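Local coordinates for protein apical membrane antigen AMA1 (Toxoplasma gondii ME49, PDB 4YIV) that plays an essential part in host cell invasion as a microneme protein of the moving junction formed between parasite and host membranes, at residues V39-D44 against R53-L58; R112-P117 against L167-Y172; P200-T205 against K269-D274; Y236-W241 against Q318-L323. All blocks are in the same frame, centred on the assembly; numbering follows the deposited sequence.

Contact 1. Residues V39-D44 against R53-L58. With CO (cobalt (II) ion), chain G.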
# COMPACT_ATOMS: atom_id res chain seq x y z
N VAL A 39 5.28 -6.46 -4.11
CA VAL A 39 4.86 -7.82 -3.86
C VAL A 39 5.08 -8.15 -2.38
O VAL A 39 6.19 -8.01 -1.88
CB VAL A 39 5.66 -8.83 -4.70
CG1 VAL A 39 5.31 -10.26 -4.29
CG2 VAL A 39 5.37 -8.55 -6.19
N ASP A 40 4.00 -8.56 -1.71
CA ASP A 40 3.99 -8.84 -0.28
C ASP A 40 3.89 -10.34 -0.11
O ASP A 40 2.84 -10.92 -0.37
CB ASP A 40 2.81 -8.16 0.43
CG ASP A 40 2.70 -8.53 1.93
OD1 ASP A 40 3.50 -9.36 2.45
OD2 ASP A 40 1.74 -8.00 2.57
N LEU A 41 5.00 -10.95 0.32
CA LEU A 41 5.05 -12.40 0.62
C LEU A 41 5.93 -12.64 1.85
O LEU A 41 6.93 -13.35 1.80
CB LEU A 41 5.58 -13.17 -0.59
CG LEU A 41 4.65 -13.12 -1.80
CD1 LEU A 41 5.38 -13.73 -3.01
CD2 LEU A 41 3.35 -13.85 -1.55
N GLY A 42 5.58 -11.97 2.95
CA GLY A 42 6.47 -11.88 4.11
C GLY A 42 6.45 -13.11 5.00
O GLY A 42 7.33 -13.27 5.84
N GLN A 43 5.46 -13.98 4.82
CA GLN A 43 5.31 -15.18 5.66
C GLN A 43 5.18 -16.47 4.86
O GLN A 43 5.10 -16.46 3.62
CB GLN A 43 4.07 -15.04 6.60
CG GLN A 43 4.40 -14.21 7.85
CD GLN A 43 3.21 -13.63 8.62
OE1 GLN A 43 3.42 -12.81 9.51
NE2 GLN A 43 1.98 -14.02 8.30
N ASP A 44 5.10 -17.59 5.58
CA ASP A 44 4.92 -18.89 4.95
C ASP A 44 4.03 -19.71 5.84
O ASP A 44 4.23 -19.72 7.06
CB ASP A 44 6.26 -19.61 4.75
CG ASP A 44 7.27 -18.76 4.00
OD1 ASP A 44 7.95 -17.96 4.66
OD2 ASP A 44 7.34 -18.92 2.76
N ARG A 53 4.00 -19.35 0.33
CA ARG A 53 4.30 -18.00 0.68
C ARG A 53 2.98 -17.20 0.90
O ARG A 53 2.01 -17.30 0.12
CB ARG A 53 5.15 -17.33 -0.40
CG ARG A 53 6.45 -18.08 -0.77
CD ARG A 53 7.40 -17.16 -1.57
NE ARG A 53 7.98 -16.16 -0.68
CZ ARG A 53 8.69 -15.13 -1.10
NH1 ARG A 53 8.93 -14.98 -2.39
NH2 ARG A 53 9.18 -14.27 -0.24
N GLU A 54 2.98 -16.40 1.95
CA GLU A 54 1.76 -15.76 2.47
C GLU A 54 1.98 -14.26 2.60
O GLU A 54 2.95 -13.82 3.24
CB GLU A 54 1.38 -16.36 3.83
CG GLU A 54 0.05 -15.83 4.40
CD GLU A 54 -0.13 -16.13 5.88
OE1 GLU A 54 0.85 -16.05 6.65
OE2 GLU A 54 -1.26 -16.47 6.27
N PRO A 55 1.08 -13.45 2.02
CA PRO A 55 1.21 -12.03 2.32
C PRO A 55 1.02 -11.73 3.81
O PRO A 55 0.21 -12.40 4.45
CB PRO A 55 0.10 -11.39 1.49
CG PRO A 55 -0.14 -12.39 0.35
CD PRO A 55 0.01 -13.71 1.03
N ALA A 56 1.74 -10.74 4.31
CA ALA A 56 1.88 -10.54 5.76
C ALA A 56 1.86 -9.11 6.24
O ALA A 56 1.91 -8.85 7.46
CB ALA A 56 3.21 -11.18 6.20
N GLY A 57 1.90 -8.18 5.31
CA GLY A 57 2.10 -6.77 5.64
C GLY A 57 0.92 -6.24 6.44
O GLY A 57 -0.22 -6.69 6.25
N LEU A 58 1.18 -5.30 7.34
CA LEU A 58 0.14 -4.81 8.24
C LEU A 58 -0.57 -3.55 7.75
O LEU A 58 -1.55 -3.12 8.37
CB LEU A 58 0.73 -4.54 9.63
CG LEU A 58 1.41 -5.76 10.28
CD1 LEU A 58 1.85 -5.40 11.69
CD2 LEU A 58 0.51 -6.96 10.35
CO CO G . 9.29 -17.01 3.05
O HOH W 1 7.42 -15.76 2.33
O HOH W 2 2.30 -10.19 9.83
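Q43 and E54 form an antiparallel hydrogen-bonded pair, with E54 N 2.7 Å from Q43 O, and the next pair, D44 with R53, is non-hydrogen-bonded. On the face that carries Q43 and E54, their side chains lie side by side, pointing the same way. Q43 NE2 gives a hydrogen bond of 2.8 Å to E54 OE1, approaching from above the carboxylate plane, and the methyl of A56 rests against Q43 CD. The same carboxylate reaches beyond the pair, through OE1 to K45 and through OE2 to Y216 and the backbone of R156. D40 works differently: with CG anti to its backbone N (chi1 175°), it turns both oxygens onto successive amides, OD1 taking A56 N at 2.9 Å and OD2 taking G57 N at 2.8 Å, each on the syn side; S35 also bonds to OD1. Where L41 and R53 cross at about a right angle, L41 CB sits 3.6 Å above the centre of the guanidinium face, while a water lies in plane at its edge. The guanidinium also bonds D279 O through NH1 and P291 O through NH2. The water shares a cobalt(II) ion with H292 and D44, whose OD1 lies 2.3 Å from the metal. G42 and Q43 both face E54, a classic beta bulge at the open end of the hairpin of strands 43-47 and 50-54.

Contact 2. Residues R112-P117 against L167-Y172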
# COMPACT_ATOMS: atom_id res chain seq x y z
N ARG A 112 -22.34 -17.61 -1.19
CA ARG A 112 -21.04 -17.10 -1.67
C ARG A 112 -20.22 -16.46 -0.55
O ARG A 112 -20.75 -15.67 0.24
CB ARG A 112 -21.27 -16.10 -2.80
CG ARG A 112 -20.02 -15.38 -3.26
CD ARG A 112 -20.30 -14.47 -4.43
NE ARG A 112 -20.44 -15.19 -5.70
CZ ARG A 112 -19.43 -15.56 -6.51
NH1 ARG A 112 -18.15 -15.29 -6.21
NH2 ARG A 112 -19.70 -16.20 -7.63
N ILE A 113 -18.94 -16.80 -0.47
CA ILE A 113 -18.07 -16.21 0.54
C ILE A 113 -17.45 -14.86 0.08
O ILE A 113 -17.21 -13.98 0.93
CB ILE A 113 -16.95 -17.20 0.94
CG1 ILE A 113 -17.58 -18.49 1.47
CG2 ILE A 113 -16.02 -16.56 1.99
CD1 ILE A 113 -16.59 -19.56 1.96
N SER A 114 -17.22 -14.68 -1.23
CA SER A 114 -16.55 -13.48 -1.73
C SER A 114 -16.99 -13.07 -3.14
O SER A 114 -17.03 -13.91 -4.01
CB SER A 114 -15.03 -13.72 -1.72
OG SER A 114 -14.32 -12.59 -2.17
N PRO A 115 -17.22 -11.77 -3.39
CA PRO A 115 -17.05 -10.66 -2.44
C PRO A 115 -18.16 -10.63 -1.41
O PRO A 115 -19.27 -11.15 -1.64
CB PRO A 115 -17.08 -9.42 -3.33
CG PRO A 115 -17.85 -9.83 -4.53
CD PRO A 115 -17.56 -11.28 -4.73
N PHE A 116 -17.86 -10.08 -0.25
CA PHE A 116 -18.81 -10.12 0.85
C PHE A 116 -19.26 -8.69 1.12
O PHE A 116 -18.43 -7.78 1.15
CB PHE A 116 -18.20 -10.76 2.08
CG PHE A 116 -19.23 -11.19 3.09
CD1 PHE A 116 -19.90 -12.40 2.95
CD2 PHE A 116 -19.54 -10.37 4.16
CE1 PHE A 116 -20.86 -12.80 3.87
CE2 PHE A 116 -20.49 -10.77 5.11
CZ PHE A 116 -21.15 -11.98 4.96
N PRO A 117 -20.58 -8.48 1.29
CA PRO A 117 -21.04 -7.10 1.41
C PRO A 117 -20.74 -6.49 2.78
O PRO A 117 -20.99 -7.12 3.81
CB PRO A 117 -22.55 -7.22 1.19
CG PRO A 117 -22.87 -8.58 1.72
CD PRO A 117 -21.69 -9.44 1.38
N LEU A 167 -17.60 -3.74 -1.11
CA LEU A 167 -17.48 -5.19 -1.21
C LEU A 167 -16.09 -5.60 -0.76
O LEU A 167 -15.12 -4.97 -1.17
CB LEU A 167 -17.69 -5.67 -2.65
CG LEU A 167 -19.11 -5.53 -3.16
CD1 LEU A 167 -19.15 -5.97 -4.61
CD2 LEU A 167 -20.06 -6.36 -2.30
N CYS A 168 -16.03 -6.67 0.01
CA CYS A 168 -14.78 -7.23 0.53
C CYS A 168 -14.44 -8.51 -0.24
O CYS A 168 -15.13 -9.53 -0.14
CB CYS A 168 -14.92 -7.50 2.02
SG CYS A 168 -13.34 -7.95 2.83
N HIS A 169 -13.41 -8.42 -1.07
CA HIS A 169 -12.90 -9.57 -1.82
C HIS A 169 -11.82 -10.30 -1.08
O HIS A 169 -10.84 -9.68 -0.70
CB HIS A 169 -12.29 -9.13 -3.16
CG HIS A 169 -13.29 -8.53 -4.10
ND1 HIS A 169 -13.98 -9.29 -5.03
CD2 HIS A 169 -13.71 -7.26 -4.27
CE1 HIS A 169 -14.79 -8.50 -5.71
NE2 HIS A 169 -14.66 -7.27 -5.26
N ILE A 170 -11.97 -11.61 -0.99
CA ILE A 170 -10.95 -12.51 -0.49
C ILE A 170 -10.31 -13.14 -1.72
O ILE A 170 -11.02 -13.72 -2.52
CB ILE A 170 -11.53 -13.63 0.41
CG1 ILE A 170 -12.25 -13.05 1.62
CG2 ILE A 170 -10.40 -14.57 0.86
CD1 ILE A 170 -11.45 -12.12 2.43
N LEU A 171 -9.00 -13.00 -1.86
CA LEU A 171 -8.32 -13.52 -3.04
C LEU A 171 -7.71 -14.89 -2.80
O LEU A 171 -6.72 -15.03 -2.09
CB LEU A 171 -7.21 -12.56 -3.48
CG LEU A 171 -7.62 -11.12 -3.78
CD1 LEU A 171 -6.45 -10.39 -4.38
CD2 LEU A 171 -8.86 -11.04 -4.71
N TYR A 172 -8.31 -15.90 -3.39
CA TYR A 172 -7.78 -17.25 -3.38
C TYR A 172 -6.38 -17.32 -4.02
O TYR A 172 -5.55 -18.11 -3.59
CB TYR A 172 -8.74 -18.16 -4.09
CG TYR A 172 -8.30 -19.62 -4.10
CD1 TYR A 172 -8.47 -20.42 -2.97
CD2 TYR A 172 -7.71 -20.17 -5.21
CE1 TYR A 172 -8.08 -21.72 -2.97
CE2 TYR A 172 -7.31 -21.49 -5.23
CZ TYR A 172 -7.50 -22.27 -4.10
OH TYR A 172 -7.11 -23.58 -4.08
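P115 and H169 lie side by side, pointing the same way, and one corner of the proline ring, CB, stands over the imidazole. P115 CB makes a CH-pi contact, 3.6 Å from the ring centroid and 19° off the normal; it is over the face but offset toward the rim, where H169 CE1 and ND1 are its nearest atoms. ND1 is bonded to N102, which fixes one edge of the ring while the proline packs on its face. L167 packs beside the same proline, its CB 3.9 Å from P115 CB, and its CD2 reaches P117 CA.

S114, just before the cis peptide bond of P115, swings OG anti to its own backbone N (chi1 -179°) and thereby brings it to the opposing strand. There it accepts from I170 N over 2.8 Å in a nearly straight bond (167°). The side chain of N102 is a second partner of this hydroxyl, so one asparagine oxygen serves both S114 and H169.

Next along the strands comes a short antiparallel pairing that makes 116-117 the outermost strand of a five-stranded sheet. F116 and C168 form its hydrogen-bonded pair, with F116 N to C168 O at 2.8 Å and C168 N to F116 O at 2.9 Å. Their side chains share the face turned to helix 132-141: the F116 ring meets that of F139, and C168 is joined by a disulfide to C136 of that helix. The strand is brief, for P117 is already the N-cap of the helix that follows.

Contact 3. Residues P200-T205 against K269-D274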
# COMPACT_ATOMS: atom_id res chain seq x y z
N PRO A 200 1.63 -6.24 -10.25
CA PRO A 200 0.95 -5.18 -9.49
C PRO A 200 1.03 -3.86 -10.22
O PRO A 200 2.03 -3.60 -10.89
CB PRO A 200 1.73 -5.12 -8.17
CG PRO A 200 2.57 -6.42 -8.14
CD PRO A 200 2.86 -6.68 -9.58
N ARG A 201 0.01 -3.04 -10.02
CA ARG A 201 -0.01 -1.74 -10.63
C ARG A 201 -0.82 -0.73 -9.83
O ARG A 201 -1.75 -1.08 -9.12
CB ARG A 201 -0.65 -1.87 -12.01
CG ARG A 201 -0.21 -0.84 -13.04
CD ARG A 201 0.98 -1.34 -13.83
NE ARG A 201 1.14 -0.62 -15.09
CZ ARG A 201 1.99 0.37 -15.29
NH1 ARG A 201 2.05 0.96 -16.47
NH2 ARG A 201 2.79 0.77 -14.31
N LYS A 202 -0.43 0.52 -9.98
CA LYS A 202 -1.15 1.68 -9.50
C LYS A 202 -1.29 2.54 -10.77
O LYS A 202 -0.39 2.60 -11.56
CB LYS A 202 -0.47 2.44 -8.38
CG LYS A 202 -0.58 1.79 -7.03
CD LYS A 202 -0.13 2.72 -5.92
CE LYS A 202 -0.13 2.06 -4.55
NZ LYS A 202 0.00 2.98 -3.42
N SER A 203 -2.45 3.15 -10.96
CA SER A 203 -2.71 3.98 -12.11
C SER A 203 -2.93 5.43 -11.74
O SER A 203 -3.46 5.71 -10.73
CB SER A 203 -3.94 3.47 -12.84
OG SER A 203 -4.52 4.41 -13.68
N VAL A 204 -2.52 6.35 -12.60
CA VAL A 204 -2.76 7.76 -12.31
C VAL A 204 -4.26 8.09 -12.26
O VAL A 204 -4.66 9.03 -11.58
CB VAL A 204 -2.06 8.70 -13.34
CG1 VAL A 204 -0.59 8.53 -13.22
CG2 VAL A 204 -2.51 8.43 -14.76
N THR A 205 -5.08 7.30 -12.92
CA THR A 205 -6.51 7.58 -12.94
C THR A 205 -7.38 6.44 -12.46
O THR A 205 -8.46 6.67 -11.94
CB THR A 205 -6.97 7.94 -14.36
OG1 THR A 205 -6.57 6.91 -15.26
CG2 THR A 205 -6.32 9.23 -14.80
N LYS A 269 5.22 6.29 -9.14
CA LYS A 269 6.63 5.90 -9.06
C LYS A 269 7.03 5.40 -7.68
O LYS A 269 7.88 4.51 -7.57
CB LYS A 269 7.56 7.08 -9.47
CG LYS A 269 7.74 7.32 -11.00
CD LYS A 269 8.82 8.42 -11.25
CE LYS A 269 9.11 8.63 -12.73
NZ LYS A 269 9.74 7.42 -13.35
N THR A 270 6.42 5.92 -6.61
CA THR A 270 6.85 5.45 -5.30
C THR A 270 6.46 3.98 -5.10
O THR A 270 7.10 3.28 -4.34
CB THR A 270 6.25 6.32 -4.13
OG1 THR A 270 4.82 6.19 -4.10
CG2 THR A 270 6.60 7.80 -4.33
N PHE A 271 5.43 3.52 -5.83
CA PHE A 271 5.02 2.12 -5.81
C PHE A 271 5.71 1.25 -6.86
O PHE A 271 5.97 0.07 -6.63
CB PHE A 271 3.50 2.02 -6.04
CG PHE A 271 2.96 0.62 -6.01
CD1 PHE A 271 2.88 -0.09 -4.83
CD2 PHE A 271 2.51 0.03 -7.17
CE1 PHE A 271 2.37 -1.38 -4.83
CE2 PHE A 271 2.01 -1.24 -7.19
CZ PHE A 271 1.92 -1.95 -6.00
N GLU A 272 5.95 1.81 -8.04
CA GLU A 272 6.37 0.98 -9.17
C GLU A 272 7.88 1.03 -9.47
O GLU A 272 8.35 0.24 -10.27
CB GLU A 272 5.57 1.38 -10.43
CG GLU A 272 4.07 1.09 -10.31
CD GLU A 272 3.35 1.10 -11.63
OE1 GLU A 272 2.15 0.69 -11.68
OE2 GLU A 272 3.96 1.54 -12.63
N ASN A 273 8.64 1.88 -8.78
CA ASN A 273 10.07 1.96 -9.07
C ASN A 273 10.75 0.67 -8.63
O ASN A 273 10.27 -0.04 -7.72
CB ASN A 273 10.70 3.18 -8.41
CG ASN A 273 10.98 2.97 -6.94
OD1 ASN A 273 11.96 2.32 -6.57
ND2 ASN A 273 10.12 3.52 -6.09
N ASP A 274 11.89 0.34 -9.24
CA ASP A 274 12.48 -1.00 -9.02
C ASP A 274 13.06 -1.23 -7.63
O ASP A 274 13.45 -2.36 -7.28
CB ASP A 274 13.53 -1.28 -10.09
CG ASP A 274 14.90 -0.64 -9.77
OD1 ASP A 274 15.00 0.50 -9.24
OD2 ASP A 274 15.90 -1.31 -10.07
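K202 and F271 cross at about a right angle, the aliphatic chain of the lysine passing over one face of the phenyl ring. K202 CG lies 3.6 Å from F271 CD2, and CE makes a CH-pi contact 4.0 Å from the ring centroid. P200 CB comes to the same ring at its edge, 3.8 Å from CZ. E272, next along the helix, gives the polar half: its OE1 accepts from K202 N at 3.1 Å, a straight bond (169°) on the anti side of the carboxylate. The guanidinium of R201 also approaches E272 OE2, a probable salt bridge, but the two groups are modelled too close together for its geometry to be relied on.

Further out, the lysine chain is extended beyond CG and its NZ bonds to the carbonyl of A334, which holds the chain stretched across the ring. With CG anti to its backbone N (chi1 -178°), F271 carries its ring toward the strand, where it also meets the ring of Y38. The contact thus joins the C-terminal end of helix 263-272 to the end of strand 198-201, which pairs with strand 65-68; I61 of strand 61-62 packs against both K202 and F271.

Contact 4. Residues Y236-W241 against Q318-L323. With NAG (2-acetamido-2-deoxy-beta-D-glucopyranose), chain B.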
# COMPACT_ATOMS: atom_id res chain seq x y z
N TYR A 236 4.48 19.50 2.14
CA TYR A 236 5.71 19.17 2.85
C TYR A 236 6.52 18.18 2.01
O TYR A 236 5.92 17.36 1.31
CB TYR A 236 5.41 18.55 4.22
CG TYR A 236 4.80 19.50 5.24
CD1 TYR A 236 5.59 20.25 6.11
CD2 TYR A 236 3.42 19.59 5.37
CE1 TYR A 236 5.01 21.10 7.06
CE2 TYR A 236 2.84 20.43 6.32
CZ TYR A 236 3.64 21.19 7.15
OH TYR A 236 3.04 22.01 8.08
N ARG A 237 7.85 18.30 2.08
CA ARG A 237 8.81 17.31 1.57
C ARG A 237 9.31 16.43 2.68
O ARG A 237 9.70 16.93 3.74
CB ARG A 237 10.02 17.98 0.93
CG ARG A 237 9.71 18.91 -0.18
CD ARG A 237 11.02 19.55 -0.68
NE ARG A 237 10.79 20.47 -1.79
CZ ARG A 237 11.75 20.97 -2.55
NH1 ARG A 237 11.43 21.79 -3.53
NH2 ARG A 237 13.02 20.62 -2.35
N PHE A 238 9.32 15.12 2.44
CA PHE A 238 9.92 14.19 3.36
C PHE A 238 11.40 14.56 3.50
O PHE A 238 12.02 15.02 2.54
CB PHE A 238 9.81 12.74 2.86
CG PHE A 238 8.46 12.12 3.02
CD1 PHE A 238 7.64 12.42 4.10
CD2 PHE A 238 8.02 11.18 2.09
CE1 PHE A 238 6.42 11.79 4.25
CE2 PHE A 238 6.77 10.56 2.23
CZ PHE A 238 5.98 10.85 3.30
N GLY A 239 11.95 14.34 4.68
CA GLY A 239 13.35 14.60 4.92
C GLY A 239 13.93 13.79 6.06
O GLY A 239 13.21 13.07 6.76
N VAL A 240 15.24 13.93 6.25
CA VAL A 240 15.96 13.25 7.32
C VAL A 240 16.77 14.26 8.14
O VAL A 240 17.41 15.16 7.60
CB VAL A 240 16.92 12.18 6.77
CG1 VAL A 240 16.13 11.13 5.98
CG2 VAL A 240 17.96 12.82 5.89
N TRP A 241 16.75 14.08 9.45
CA TRP A 241 17.43 15.01 10.35
C TRP A 241 18.93 14.72 10.35
O TRP A 241 19.36 13.65 10.79
CB TRP A 241 16.87 14.91 11.77
CG TRP A 241 17.33 16.03 12.68
CD1 TRP A 241 18.25 15.94 13.69
CD2 TRP A 241 16.91 17.39 12.64
NE1 TRP A 241 18.41 17.17 14.28
CE2 TRP A 241 17.60 18.08 13.66
CE3 TRP A 241 16.00 18.11 11.84
CZ2 TRP A 241 17.42 19.44 13.90
CZ3 TRP A 241 15.82 19.46 12.08
CH2 TRP A 241 16.52 20.11 13.10
N GLN A 318 15.08 6.16 2.50
CA GLN A 318 15.24 6.68 3.86
C GLN A 318 13.90 7.02 4.52
O GLN A 318 13.17 7.91 4.06
CB GLN A 318 16.15 7.92 3.84
CG GLN A 318 17.59 7.64 3.39
CD GLN A 318 18.37 6.82 4.40
OE1 GLN A 318 18.94 5.78 4.06
NE2 GLN A 318 18.39 7.27 5.67
N VAL A 319 13.57 6.30 5.58
CA VAL A 319 12.36 6.58 6.35
C VAL A 319 12.43 8.03 6.81
O VAL A 319 13.41 8.45 7.42
CB VAL A 319 12.22 5.63 7.54
CG1 VAL A 319 11.04 6.03 8.42
CG2 VAL A 319 12.04 4.20 7.05
N PRO A 320 11.39 8.83 6.51
CA PRO A 320 11.49 10.22 6.96
C PRO A 320 11.38 10.37 8.50
O PRO A 320 10.65 9.65 9.20
CB PRO A 320 10.31 10.90 6.25
CG PRO A 320 9.38 9.84 5.92
CD PRO A 320 10.17 8.58 5.72
N ASP A 321 12.15 11.32 9.03
CA ASP A 321 12.05 11.63 10.45
C ASP A 321 11.91 13.13 10.66
O ASP A 321 11.91 13.61 11.79
CB ASP A 321 13.24 11.04 11.24
CG ASP A 321 14.58 11.66 10.89
OD1 ASP A 321 14.64 12.69 10.19
OD2 ASP A 321 15.59 11.09 11.34
N CYS A 322 11.77 13.87 9.56
CA CYS A 322 11.38 15.27 9.62
C CYS A 322 10.74 15.67 8.29
O CYS A 322 10.68 14.87 7.34
CB CYS A 322 12.58 16.17 9.96
SG CYS A 322 13.97 16.12 8.78
N LEU A 323 10.27 16.90 8.23
CA LEU A 323 9.61 17.45 7.07
C LEU A 323 10.15 18.82 6.77
O LEU A 323 10.53 19.56 7.67
CB LEU A 323 8.10 17.57 7.28
CG LEU A 323 7.31 16.31 7.64
CD1 LEU A 323 5.86 16.66 7.99
CD2 LEU A 323 7.40 15.34 6.48
C1 NAG B . 11.89 2.90 11.54
C2 NAG B . 13.03 3.58 12.30
C3 NAG B . 14.22 2.64 12.48
C4 NAG B . 13.75 1.33 13.09
C5 NAG B . 12.62 0.74 12.26
C6 NAG B . 12.13 -0.57 12.86
C7 NAG B . 12.80 5.92 11.72
C8 NAG B . 13.26 7.04 10.83
N2 NAG B . 13.45 4.77 11.59
O3 NAG B . 15.19 3.25 13.34
O4 NAG B . 14.84 0.41 13.15
O5 NAG B . 11.54 1.66 12.16
O6 NAG B . 11.49 -0.30 14.12
O7 NAG B . 11.88 6.07 12.52
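L323, C322 and V240 lose the most surface here, and each meets its neighbours differently. L323 crosses Y236 at about a right angle, placing CD1 over one face of the tyrosine ring while CB lies 3.9 Å from Y236 CD1. L323 CD2 reaches the edge of the F238 ring, 3.8 Å from F238 CD1. P320 takes a face of that same ring, its CG 3.6 Å above the plane and offset toward the rim.

C322 holds SG between its backbone N and carbonyl carbon (chi1 60°), near the edge of the W241 indole and 3.4 Å from V240 C; the sulfur is in a disulfide with C246. V240 offers CG1 to Q318 CB at 3.9 Å. Beside it, D321 OD1 uses its syn lone pair to accept from W241 N at 2.6 Å. G239 and C322 are an antiparallel hydrogen-bonded pair, and the G239 carbonyl takes two backbone donors, D321 N at 3.1 Å and C322 N at 3.2 Å: a classic beta bulge, D321 and C322 both facing one residue.

V319, on the approach to the bulge, touches the acetyl methyl of a glycan attached to the protein. Strand 236-242 is the middle of a three-stranded antiparallel sheet, with 322-326 on one side and 245-248 on the other; F14 of helix 13-16 packs on C322 and L323, and F302 and Y304 of strand 300-305 touch R237.

Overall arrangement
Contact 3 is the most buried and lies nearest the centre of the chain, whereas contacts 1, 2 and 4 are partly buried. Three rest on antiparallel strand pairs; contact 3 instead sets a helix end against a strand, combining a lysine chain over a phenyl ring with a carboxylate-backbone bond. Contacts 1 and 4 both contain a classic bulge, but one supplies a cobalt ligand, the other half of a disulfide beside a glycan. Contact 2 also carries a disulfide, and stands across the centre of the chain from contact 4, about 38 Å between centres. Contacts 1 and 3 touch, V39 packing on P200, while the segments of contacts 3 and 4 alternate along the chain.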